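Local atomic coordinates of alkane monooxygenase (Geobacillus thermodenitrificans, PDB entry 3B9O), a protein that belongs to the luciferase-like monooxygenase family of TIM-barrel proteins and holds flavin mononucleotide in its pocket. Residues Lys4-Ala9 against Leu402-Tyr407; Ala43-Lys48 against Thr385-Ile390; Pro218-Val223 against Asn421-Asp426; Gly280-Val285 against Asn376-Val381. All coordinates share one frame; numbering follows the deposited sequence.

Contact 1: Lys4-Ala9 against Leu402-Tyr407; sequences KIHINA and LYRVDY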
# COMPACT_ATOMS: atom_id res chain seq x y z
N LYS A 4 9.97 -16.71 6.19
CA LYS A 4 9.24 -16.69 4.94
C LYS A 4 8.92 -15.24 4.51
O LYS A 4 8.47 -14.41 5.32
CB LYS A 4 8.04 -17.64 4.99
CG LYS A 4 8.43 -19.05 5.57
CD LYS A 4 7.81 -20.23 4.88
CE LYS A 4 8.45 -21.55 5.40
NZ LYS A 4 8.00 -22.78 4.61
N ILE A 5 9.19 -14.98 3.25
CA ILE A 5 9.05 -13.65 2.63
C ILE A 5 7.57 -13.35 2.37
O ILE A 5 6.89 -14.15 1.71
CB ILE A 5 9.85 -13.58 1.31
CG1 ILE A 5 11.34 -13.93 1.57
CG2 ILE A 5 9.67 -12.21 0.60
CD1 ILE A 5 12.18 -14.07 0.28
N HIS A 6 7.09 -12.24 2.93
CA HIS A 6 5.73 -11.77 2.63
C HIS A 6 5.67 -11.14 1.22
O HIS A 6 6.51 -10.33 0.85
CB HIS A 6 5.23 -10.80 3.72
CG HIS A 6 5.18 -11.40 5.10
ND1 HIS A 6 4.10 -12.13 5.56
CD2 HIS A 6 6.05 -11.32 6.13
CE1 HIS A 6 4.33 -12.51 6.81
NE2 HIS A 6 5.51 -12.04 7.17
N ILE A 7 4.68 -11.52 0.41
CA ILE A 7 4.57 -10.93 -0.90
C ILE A 7 3.17 -10.36 -1.13
O ILE A 7 2.17 -11.09 -0.99
CB ILE A 7 4.98 -11.92 -2.02
CG1 ILE A 7 6.50 -12.24 -1.92
CG2 ILE A 7 4.70 -11.33 -3.41
CD1 ILE A 7 6.92 -13.43 -2.66
N ASN A 8 3.13 -9.08 -1.48
CA ASN A 8 1.91 -8.40 -1.89
C ASN A 8 1.91 -8.08 -3.39
O ASN A 8 2.97 -7.77 -3.96
CB ASN A 8 1.76 -7.06 -1.17
CG ASN A 8 1.69 -7.20 0.32
OD1 ASN A 8 1.31 -8.25 0.86
ND2 ASN A 8 2.05 -6.12 1.02
N ALA A 9 0.74 -8.13 -4.00
CA ALA A 9 0.52 -7.76 -5.39
C ALA A 9 0.23 -6.28 -5.42
O ALA A 9 -0.72 -5.82 -4.78
CB ALA A 9 -0.63 -8.55 -5.93
N LEU A 402 11.51 -20.24 1.53
CA LEU A 402 11.49 -18.76 1.56
C LEU A 402 10.09 -18.14 1.38
O LEU A 402 9.93 -16.92 1.27
CB LEU A 402 12.40 -18.23 0.45
CG LEU A 402 13.92 -18.43 0.67
CD1 LEU A 402 14.59 -18.19 -0.67
CD2 LEU A 402 14.46 -17.49 1.74
N TYR A 403 9.07 -19.00 1.27
CA TYR A 403 7.74 -18.53 0.91
C TYR A 403 6.76 -19.62 1.24
O TYR A 403 7.04 -20.77 1.01
CB TYR A 403 7.66 -18.25 -0.58
CG TYR A 403 6.37 -17.65 -1.12
CD1 TYR A 403 6.00 -16.32 -0.82
CD2 TYR A 403 5.54 -18.37 -2.01
CE1 TYR A 403 4.82 -15.74 -1.35
CE2 TYR A 403 4.38 -17.81 -2.55
CZ TYR A 403 4.04 -16.48 -2.24
OH TYR A 403 2.90 -15.89 -2.78
N ARG A 404 5.58 -19.21 1.71
CA ARG A 404 4.61 -20.16 2.27
C ARG A 404 4.17 -21.15 1.22
O ARG A 404 3.93 -20.79 0.07
CB ARG A 404 3.40 -19.41 2.86
CG ARG A 404 2.43 -18.76 1.82
CD ARG A 404 1.12 -18.22 2.52
NE ARG A 404 1.58 -17.26 3.51
CZ ARG A 404 1.95 -16.01 3.23
NH1 ARG A 404 1.84 -15.55 1.98
NH2 ARG A 404 2.45 -15.24 4.19
N VAL A 405 4.05 -22.41 1.60
CA VAL A 405 3.44 -23.35 0.69
C VAL A 405 1.93 -23.35 0.79
O VAL A 405 1.24 -23.71 -0.17
CB VAL A 405 4.08 -24.78 0.69
CG1 VAL A 405 5.57 -24.73 1.09
CG2 VAL A 405 3.35 -25.70 1.51
N ASP A 406 1.43 -22.90 1.94
CA ASP A 406 -0.00 -22.62 2.07
C ASP A 406 -0.22 -21.72 3.26
O ASP A 406 0.66 -21.52 4.07
CB ASP A 406 -0.82 -23.91 2.21
CG ASP A 406 -2.25 -23.78 1.64
OD1 ASP A 406 -2.73 -22.66 1.35
OD2 ASP A 406 -2.90 -24.85 1.49
N TYR A 407 -1.40 -21.13 3.33
CA TYR A 407 -1.68 -20.05 4.29
C TYR A 407 -1.80 -20.52 5.74
O TYR A 407 -2.28 -21.63 5.98
CB TYR A 407 -3.03 -19.39 3.92
CG TYR A 407 -3.00 -18.55 2.67
CD1 TYR A 407 -3.43 -19.07 1.45
CD2 TYR A 407 -2.57 -17.23 2.71
CE1 TYR A 407 -3.45 -18.28 0.30
CE2 TYR A 407 -2.57 -16.43 1.56
CZ TYR A 407 -3.01 -16.97 0.36
OH TYR A 407 -3.05 -16.21 -0.78
O HOH W 1 8.84 -22.52 1.83

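Contact 2: Ala43-Lys48 against Thr385-Ile390; sequences AQLLEK and TFVDFI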
# COMPACT_ATOMS: atom_id res chain seq x y z
N ALA A 43 -7.94 -11.66 -7.74
CA ALA A 43 -7.95 -12.11 -6.36
C ALA A 43 -7.78 -13.63 -6.32
O ALA A 43 -6.97 -14.16 -5.55
CB ALA A 43 -9.27 -11.69 -5.65
N GLN A 44 -8.50 -14.32 -7.22
CA GLN A 44 -8.42 -15.77 -7.29
C GLN A 44 -7.02 -16.25 -7.70
O GLN A 44 -6.49 -17.20 -7.12
CB GLN A 44 -9.49 -16.33 -8.25
CG GLN A 44 -10.92 -16.32 -7.66
CD GLN A 44 -11.96 -16.63 -8.73
OE1 GLN A 44 -12.03 -15.99 -9.81
NE2 GLN A 44 -12.75 -17.64 -8.46
N LEU A 45 -6.46 -15.60 -8.73
CA LEU A 45 -5.06 -15.85 -9.16
C LEU A 45 -4.08 -15.68 -7.97
O LEU A 45 -3.23 -16.55 -7.70
CB LEU A 45 -4.67 -14.94 -10.34
CG LEU A 45 -3.17 -14.94 -10.67
CD1 LEU A 45 -2.74 -16.30 -11.22
CD2 LEU A 45 -2.87 -13.84 -11.67
N LEU A 46 -4.20 -14.56 -7.24
CA LEU A 46 -3.23 -14.24 -6.19
C LEU A 46 -3.31 -15.26 -5.05
O LEU A 46 -2.30 -15.61 -4.44
CB LEU A 46 -3.44 -12.80 -5.65
CG LEU A 46 -3.20 -11.74 -6.74
CD1 LEU A 46 -3.38 -10.35 -6.17
CD2 LEU A 46 -1.80 -11.87 -7.39
N GLU A 47 -4.53 -15.68 -4.73
CA GLU A 47 -4.72 -16.69 -3.69
C GLU A 47 -4.16 -18.04 -4.13
O GLU A 47 -3.52 -18.70 -3.33
CB GLU A 47 -6.20 -16.80 -3.29
CG GLU A 47 -6.43 -17.82 -2.20
CD GLU A 47 -7.60 -17.47 -1.32
OE1 GLU A 47 -8.68 -18.08 -1.47
OE2 GLU A 47 -7.44 -16.57 -0.51
N LYS A 48 -4.37 -18.42 -5.40
CA LYS A 48 -3.68 -19.58 -5.98
C LYS A 48 -2.14 -19.48 -5.79
O LYS A 48 -1.50 -20.47 -5.41
CB LYS A 48 -4.10 -19.81 -7.45
CG LYS A 48 -3.13 -20.66 -8.26
CD LYS A 48 -3.49 -20.70 -9.79
CE LYS A 48 -2.22 -20.57 -10.69
NZ LYS A 48 -2.44 -21.04 -12.15
N THR A 385 2.89 -10.26 -15.43
CA THR A 385 3.90 -10.30 -14.33
C THR A 385 3.51 -11.21 -13.18
O THR A 385 4.32 -12.00 -12.74
CB THR A 385 4.63 -8.95 -13.92
OG1 THR A 385 4.78 -8.73 -12.47
CG2 THR A 385 4.27 -7.83 -14.67
N PHE A 386 2.27 -11.12 -12.72
CA PHE A 386 1.82 -11.96 -11.60
C PHE A 386 1.80 -13.45 -12.00
O PHE A 386 2.22 -14.32 -11.23
CB PHE A 386 0.44 -11.52 -11.11
CG PHE A 386 0.41 -10.16 -10.42
CD1 PHE A 386 -0.76 -9.41 -10.43
CD2 PHE A 386 1.52 -9.66 -9.71
CE1 PHE A 386 -0.85 -8.19 -9.75
CE2 PHE A 386 1.46 -8.39 -9.08
CZ PHE A 386 0.28 -7.66 -9.07
N VAL A 387 1.28 -13.75 -13.19
CA VAL A 387 1.24 -15.14 -13.68
C VAL A 387 2.64 -15.78 -13.77
O VAL A 387 2.87 -16.88 -13.28
CB VAL A 387 0.52 -15.21 -15.09
CG1 VAL A 387 0.72 -16.62 -15.74
CG2 VAL A 387 -0.99 -14.88 -14.94
N ASP A 388 3.58 -15.08 -14.41
CA ASP A 388 4.97 -15.58 -14.48
C ASP A 388 5.59 -15.74 -13.09
O ASP A 388 6.30 -16.71 -12.84
CB ASP A 388 5.84 -14.60 -15.25
CG ASP A 388 5.54 -14.59 -16.73
OD1 ASP A 388 4.75 -15.45 -17.19
OD2 ASP A 388 6.06 -13.67 -17.42
N PHE A 389 5.32 -14.78 -12.19
CA PHE A 389 5.84 -14.87 -10.83
C PHE A 389 5.30 -16.14 -10.13
O PHE A 389 6.06 -16.90 -9.52
CB PHE A 389 5.47 -13.63 -9.99
CG PHE A 389 6.13 -13.62 -8.63
CD1 PHE A 389 5.45 -14.14 -7.51
CD2 PHE A 389 7.44 -13.12 -8.46
CE1 PHE A 389 6.06 -14.14 -6.23
CE2 PHE A 389 8.06 -13.11 -7.18
CZ PHE A 389 7.37 -13.63 -6.07
N ILE A 390 4.00 -16.34 -10.22
CA ILE A 390 3.35 -17.51 -9.65
C ILE A 390 3.81 -18.83 -10.29
O ILE A 390 4.06 -19.80 -9.57
CB ILE A 390 1.80 -17.36 -9.65
CG1 ILE A 390 1.42 -16.22 -8.68
CG2 ILE A 390 1.12 -18.69 -9.21
CD1 ILE A 390 -0.03 -15.70 -8.74

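Contact 3: Pro218-Val223 against Asn421-Asp426; sequences PQRTPV and NYRLPD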
# COMPACT_ATOMS: atom_id res chain seq x y z
N PRO A 218 -13.15 -8.55 13.80
CA PRO A 218 -12.03 -9.46 14.17
C PRO A 218 -10.70 -8.79 14.52
O PRO A 218 -10.11 -9.13 15.53
CB PRO A 218 -11.92 -10.37 12.92
CG PRO A 218 -13.34 -10.44 12.46
CD PRO A 218 -13.75 -8.99 12.52
N GLN A 219 -10.24 -7.84 13.71
CA GLN A 219 -9.00 -7.11 13.96
C GLN A 219 -9.17 -5.83 14.77
O GLN A 219 -8.17 -5.29 15.26
CB GLN A 219 -8.37 -6.74 12.63
CG GLN A 219 -7.90 -7.93 11.83
CD GLN A 219 -7.13 -7.54 10.58
OE1 GLN A 219 -7.66 -6.89 9.69
NE2 GLN A 219 -5.93 -8.00 10.48
N ARG A 220 -10.41 -5.33 14.80
CA ARG A 220 -10.80 -3.99 15.26
C ARG A 220 -10.16 -2.89 14.43
O ARG A 220 -10.85 -2.27 13.63
CB ARG A 220 -10.60 -3.78 16.78
CG ARG A 220 -11.58 -4.56 17.73
CD ARG A 220 -11.17 -4.09 19.15
NE ARG A 220 -12.04 -4.49 20.25
CZ ARG A 220 -13.04 -3.74 20.71
NH1 ARG A 220 -13.33 -2.58 20.15
NH2 ARG A 220 -13.75 -4.17 21.76
N THR A 221 -8.87 -2.60 14.65
CA THR A 221 -8.11 -1.68 13.79
C THR A 221 -7.55 -2.50 12.59
O THR A 221 -6.96 -3.57 12.80
CB THR A 221 -6.97 -0.99 14.58
OG1 THR A 221 -7.54 -0.23 15.67
CG2 THR A 221 -6.10 -0.11 13.69
N PRO A 222 -7.73 -2.00 11.35
CA PRO A 222 -7.10 -2.69 10.18
C PRO A 222 -5.56 -2.73 10.37
O PRO A 222 -5.01 -1.88 11.10
CB PRO A 222 -7.44 -1.77 9.00
CG PRO A 222 -8.62 -0.98 9.43
CD PRO A 222 -8.45 -0.79 10.95
N VAL A 223 -4.89 -3.69 9.75
CA VAL A 223 -3.44 -3.66 9.73
C VAL A 223 -3.02 -2.32 9.16
O VAL A 223 -3.52 -1.88 8.10
CB VAL A 223 -2.85 -4.83 8.92
CG1 VAL A 223 -1.34 -4.60 8.76
CG2 VAL A 223 -3.09 -6.13 9.68
N ASN A 421 -2.27 -13.11 17.59
CA ASN A 421 -2.09 -11.67 17.44
C ASN A 421 -3.06 -11.06 16.44
O ASN A 421 -2.64 -10.49 15.45
CB ASN A 421 -0.64 -11.33 17.06
CG ASN A 421 0.33 -11.66 18.15
OD1 ASN A 421 0.19 -11.18 19.26
ND2 ASN A 421 1.30 -12.53 17.86
N TYR A 422 -4.35 -11.18 16.72
CA TYR A 422 -5.36 -10.63 15.84
C TYR A 422 -5.61 -9.16 16.12
O TYR A 422 -6.00 -8.43 15.22
CB TYR A 422 -6.67 -11.43 15.88
CG TYR A 422 -7.11 -11.83 17.27
CD1 TYR A 422 -7.88 -10.97 18.04
CD2 TYR A 422 -6.76 -13.08 17.79
CE1 TYR A 422 -8.30 -11.33 19.32
CE2 TYR A 422 -7.18 -13.47 19.05
CZ TYR A 422 -7.94 -12.58 19.82
OH TYR A 422 -8.36 -12.95 21.08
N ARG A 423 -5.41 -8.74 17.36
CA ARG A 423 -5.46 -7.31 17.67
C ARG A 423 -4.06 -6.72 17.88
O ARG A 423 -3.08 -7.46 18.05
CB ARG A 423 -6.44 -7.03 18.82
CG ARG A 423 -7.90 -7.00 18.28
CD ARG A 423 -8.95 -7.68 19.17
NE ARG A 423 -10.22 -7.89 18.45
CZ ARG A 423 -11.43 -7.95 19.02
NH1 ARG A 423 -11.57 -7.78 20.34
NH2 ARG A 423 -12.50 -8.15 18.27
N LEU A 424 -3.97 -5.38 17.76
CA LEU A 424 -2.74 -4.63 17.93
C LEU A 424 -2.01 -4.99 19.24
O LEU A 424 -2.67 -5.15 20.29
CB LEU A 424 -3.09 -3.15 17.96
CG LEU A 424 -2.77 -2.14 16.85
CD1 LEU A 424 -2.13 -2.68 15.59
CD2 LEU A 424 -3.91 -1.18 16.53
N PRO A 425 -0.66 -5.10 19.20
CA PRO A 425 0.02 -5.56 20.42
C PRO A 425 0.01 -4.49 21.49
O PRO A 425 -0.32 -3.33 21.19
CB PRO A 425 1.44 -5.86 19.94
CG PRO A 425 1.65 -4.93 18.78
CD PRO A 425 0.28 -4.88 18.09
N ASP A 426 0.34 -4.88 22.72
CA ASP A 426 0.31 -3.96 23.88
C ASP A 426 1.21 -2.74 23.68
O ASP A 426 0.97 -1.69 24.28
CB ASP A 426 0.78 -4.69 25.14
CG ASP A 426 -0.26 -5.69 25.65
OD1 ASP A 426 -1.48 -5.51 25.37
OD2 ASP A 426 0.16 -6.64 26.34
O HOH W 2 -6.48 -4.18 17.37

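Contact 4: Gly280-Val285 against Asn376-Val381; sequences GICVIV and NLVQYV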
# COMPACT_ATOMS: atom_id res chain seq x y z
N GLY A 280 9.69 -2.43 -2.79
CA GLY A 280 9.09 -2.68 -4.10
C GLY A 280 10.06 -3.55 -4.90
O GLY A 280 11.28 -3.56 -4.65
N ILE A 281 9.52 -4.34 -5.83
CA ILE A 281 10.35 -5.10 -6.77
C ILE A 281 9.55 -5.32 -8.05
O ILE A 281 8.35 -5.56 -8.01
CB ILE A 281 10.84 -6.48 -6.17
CG1 ILE A 281 11.83 -7.18 -7.16
CG2 ILE A 281 9.68 -7.35 -5.79
CD1 ILE A 281 12.67 -8.29 -6.55
N CYS A 282 10.22 -5.18 -9.18
CA CYS A 282 9.66 -5.57 -10.47
C CYS A 282 10.40 -6.83 -10.92
O CYS A 282 11.63 -6.91 -10.81
CB CYS A 282 9.83 -4.47 -11.52
SG CYS A 282 9.42 -2.79 -11.03
N VAL A 283 9.66 -7.84 -11.36
CA VAL A 283 10.26 -9.12 -11.68
C VAL A 283 9.92 -9.43 -13.14
O VAL A 283 8.76 -9.34 -13.53
CB VAL A 283 9.74 -10.27 -10.76
CG1 VAL A 283 10.19 -11.61 -11.30
CG2 VAL A 283 10.21 -10.05 -9.26
N ILE A 284 10.94 -9.74 -13.93
CA ILE A 284 10.72 -10.23 -15.28
C ILE A 284 11.46 -11.56 -15.32
O ILE A 284 12.72 -11.61 -15.26
CB ILE A 284 11.29 -9.28 -16.37
CG1 ILE A 284 10.59 -7.91 -16.35
CG2 ILE A 284 11.17 -9.96 -17.77
CD1 ILE A 284 11.40 -6.79 -17.10
N VAL A 285 10.70 -12.64 -15.40
CA VAL A 285 11.24 -13.98 -15.21
C VAL A 285 10.98 -14.89 -16.43
O VAL A 285 9.94 -14.77 -17.13
CB VAL A 285 10.75 -14.61 -13.86
CG1 VAL A 285 9.24 -14.86 -13.86
CG2 VAL A 285 11.52 -15.91 -13.50
N ASN A 376 6.38 -5.59 -2.22
CA ASN A 376 5.22 -5.29 -3.06
C ASN A 376 5.65 -5.54 -4.50
O ASN A 376 6.59 -4.87 -4.99
CB ASN A 376 4.76 -3.84 -2.93
CG ASN A 376 3.89 -3.60 -1.74
OD1 ASN A 376 3.50 -4.52 -1.02
ND2 ASN A 376 3.57 -2.32 -1.53
N LEU A 377 5.02 -6.51 -5.15
CA LEU A 377 5.33 -6.84 -6.53
C LEU A 377 4.64 -5.87 -7.53
O LEU A 377 3.41 -5.85 -7.69
CB LEU A 377 5.04 -8.32 -6.83
CG LEU A 377 5.28 -8.85 -8.26
CD1 LEU A 377 6.74 -8.70 -8.70
CD2 LEU A 377 4.87 -10.31 -8.33
N VAL A 378 5.49 -5.10 -8.21
CA VAL A 378 5.11 -4.10 -9.17
C VAL A 378 4.91 -4.78 -10.54
O VAL A 378 5.71 -5.65 -10.93
CB VAL A 378 6.23 -2.99 -9.29
CG1 VAL A 378 5.81 -1.88 -10.29
CG2 VAL A 378 6.54 -2.37 -7.89
N GLN A 379 3.86 -4.37 -11.25
CA GLN A 379 3.53 -4.95 -12.55
C GLN A 379 4.07 -4.15 -13.74
O GLN A 379 4.02 -2.94 -13.74
CB GLN A 379 2.01 -5.04 -12.70
CG GLN A 379 1.32 -5.88 -11.61
CD GLN A 379 -0.19 -5.84 -11.78
OE1 GLN A 379 -0.88 -5.12 -11.06
NE2 GLN A 379 -0.70 -6.57 -12.74
N TYR A 380 4.58 -4.86 -14.74
CA TYR A 380 4.81 -4.28 -16.06
C TYR A 380 3.65 -4.61 -16.99
O TYR A 380 3.32 -3.81 -17.87
CB TYR A 380 6.09 -4.82 -16.69
CG TYR A 380 7.37 -4.31 -16.10
CD1 TYR A 380 7.67 -2.95 -16.08
CD2 TYR A 380 8.33 -5.20 -15.63
CE1 TYR A 380 8.90 -2.47 -15.54
CE2 TYR A 380 9.55 -4.75 -15.10
CZ TYR A 380 9.82 -3.37 -15.07
OH TYR A 380 11.01 -2.91 -14.53
N VAL A 381 3.08 -5.80 -16.83
CA VAL A 381 1.92 -6.20 -17.64
C VAL A 381 0.95 -6.97 -16.75
O VAL A 381 1.37 -7.69 -15.84
CB VAL A 381 2.38 -6.98 -18.96
CG1 VAL A 381 2.95 -8.35 -18.64
CG2 VAL A 381 1.26 -7.11 -19.92

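Contact 1: Lys4-Ala9 against Leu402-Tyr407
Lys4 and Ile5, just ahead of the first strand of the TIM barrel, run against Leu402 and Tyr403 in the loop that follows the last barrel helix, 384-399. The two backbones meet at a steep angle, and a single direct hydrogen bond, Ile5 N to Leu402 O at 2.9 Å, joins them; its donor stands above the carbonyl plane. Lys4 then lies over the backbone of the loop. Its CB is 4.1 Å from Tyr403 N, and a bend at chi2 (-140°) brings CD to 3.8 Å from Tyr403 C. Beyond CD the chain is extended, and NZ donates to a water at 2.9 Å that in turn donates to Tyr403 O at 2.6 Å, so the lysine tip is tied to the carbonyl by one solvent molecule. The Ile5 side chain lies against the same carbonyl that its own N-H grips, with CG1 3.3 Å from Leu402 O. Next along the loop, Arg404 brings NH2 near His6 ND1, but both groups are anchored by Asp52, which forms a salt bridge with Arg404 NH1 and a hydrogen bond with His6 ND1. The Tyr403 ring meets Ile5 O at its edge, its hydroxyl is bonded to Gly49 O, and the Ile7 and Tyr403 side chains cross at about a right angle, with Ile7 CD1 3.4 Å from Tyr403 CE1.

Contact 2: Ala43-Lys48 against Thr385-Ile390
Leu45 of helix 36-48 projects its branched end into the surface of helix 384-399, filling a hollow lined by Phe386, Val387 and Ile390. These are the first and last helices of the TIM barrel, brought side by side on its outside where the ring of strands closes. The short segments run nearly parallel, with 20° between their directions and axes 10.3 Å apart, a spacing filled by leucine, isoleucine, valine and phenylalanine side chains without any hydrogen bond across. The CG of Leu45 is anti to the backbone N (chi1 169°), and its two methyls part from there. CD2 goes to one side, 3.9 Å from Val387 CG2, and also rests on Phe386 CB. CD1 goes to the other side, 3.7 Å from Ile390 CD1.

The fit is reciprocal. Ile390 sends CD1 back into the notch between Leu45 and Leu46, where it comes within 3.5 Å of Leu45 O and so packs on the helix backbone itself. Nearer the barrel wall, Leu46 lays CD2 over one face of the Phe386 ring, 4.0 Å above the plane and displaced toward the rim. That inner layer continues into the barrel wall, since Leu46 and Phe386 both also touch Ala9 of strand 6-12. Toward the outer side, the aliphatic part of Lys48 completes the seam, its CE 4.1 Å from Ile390 CG2.

Contact 3: Pro218-Val223 against Asn421-Asp426
Arg220 lies across the guanidinium of Arg423, its CG lying over the centre of the group, 3.5 Å above the plane. The two guanidinium planes are turned 72° apart, so this is no flat pairing; it is the aliphatic stem of Arg220 that covers the other head. Farther out, Arg220 NE and Arg423 NH1 come within 3.3 Å, two donors of like charge that make no bond. Asp178 probably eases the repulsion, through a salt bridge to Arg220 NH2 and a long, weak ion pair with Arg423 NH1. The Arg423 head is held at its edge by Pro218 O, to which NE donates at 3.2 Å (angle 156°), while NH2 bonds to Ser217 O. Arg423 CG lies 3.5 Å from Gln219 O. That same carbonyl accepts from a water at 2.9 Å, and the water accepts from Leu424 N at 2.8 Å, bridging the two backbones. Beside the bridge, the Leu424 and Thr221 side chains cross at about a right angle, Leu424 CD2 3.6 Å from Thr221 CB. The contact thus lays the C-terminal region on the loop leading into barrel strand 223-227. Helix 154-174 backs Thr221 through Trp172 and Glu173, and Arg413 of helix 412-417 ties down Thr221 O and Tyr422 O.

Contact 4: Gly280-Val285 against Asn376-Val381
Ile281 is bonded by both its amide and its carbonyl to strand 374-378: Ile281 N donates to Asn376 O at 3.1 Å, and Val378 N donates to Ile281 O at 2.9 Å, nearly straight at 171°. This is parallel pairing of barrel strands, and the segments splay by 46°. On one face of the sheet Cys282 SG sits 3.6 Å from Val378 CB. Two residues beyond Val378, Tyr380 turns its side chain toward strand 276-285, its ring centroid 4.8 Å from Cys282 SG in an oblique sulfur-aromatic contact. The Ile284 and Tyr380 side chains cross at about a right angle, with Ile284 CD1 3.4 Å from Tyr380 CE2. Toward helix 384-399, Leu377 CD1 meets Val283 CG2 at 3.8 Å, and Leu377 also packs on Phe386 and Phe389. The second shell fixes the polar ends: Tyr380 OH is bonded to Leu344 O, and Asn376 OD1 to Asn8 ND2 on strand 6-12. Every touching residue is buried and none is charged, so cohesion here rests on two backbone bonds and apolar contact, with the Tyr380 hydroxyl and the Asn376 side-chain OD1 both satisfied from outside the pair of segments.

How the contacts relate
Contacts 1, 2 and 4 cluster where the barrel closes, their centres 12 to 15 Å apart. Strand 6-12 links them: Asn8 O of contact 1 lies 2.7 Å from Leu377 N of contact 4, a probable hydrogen bond between neighbouring strands, and Ala9 CB sits 3.3 Å from Leu46 CD1 of contact 2. Phe389 CZ of contact 2 lies 3.4 Å from Ile7 CD1 of contact 1, and its CG 3.5 Å from Leu377 CD2 of contact 4. Flavin mononucleotide is about 6 Å from the Asn376 side chain of contact 4 and about 14 Å from that of Phe386 of contact 2. Contact 3 stands apart, its centre 29 Å from contact 4 on the opposite side of the chain's centre.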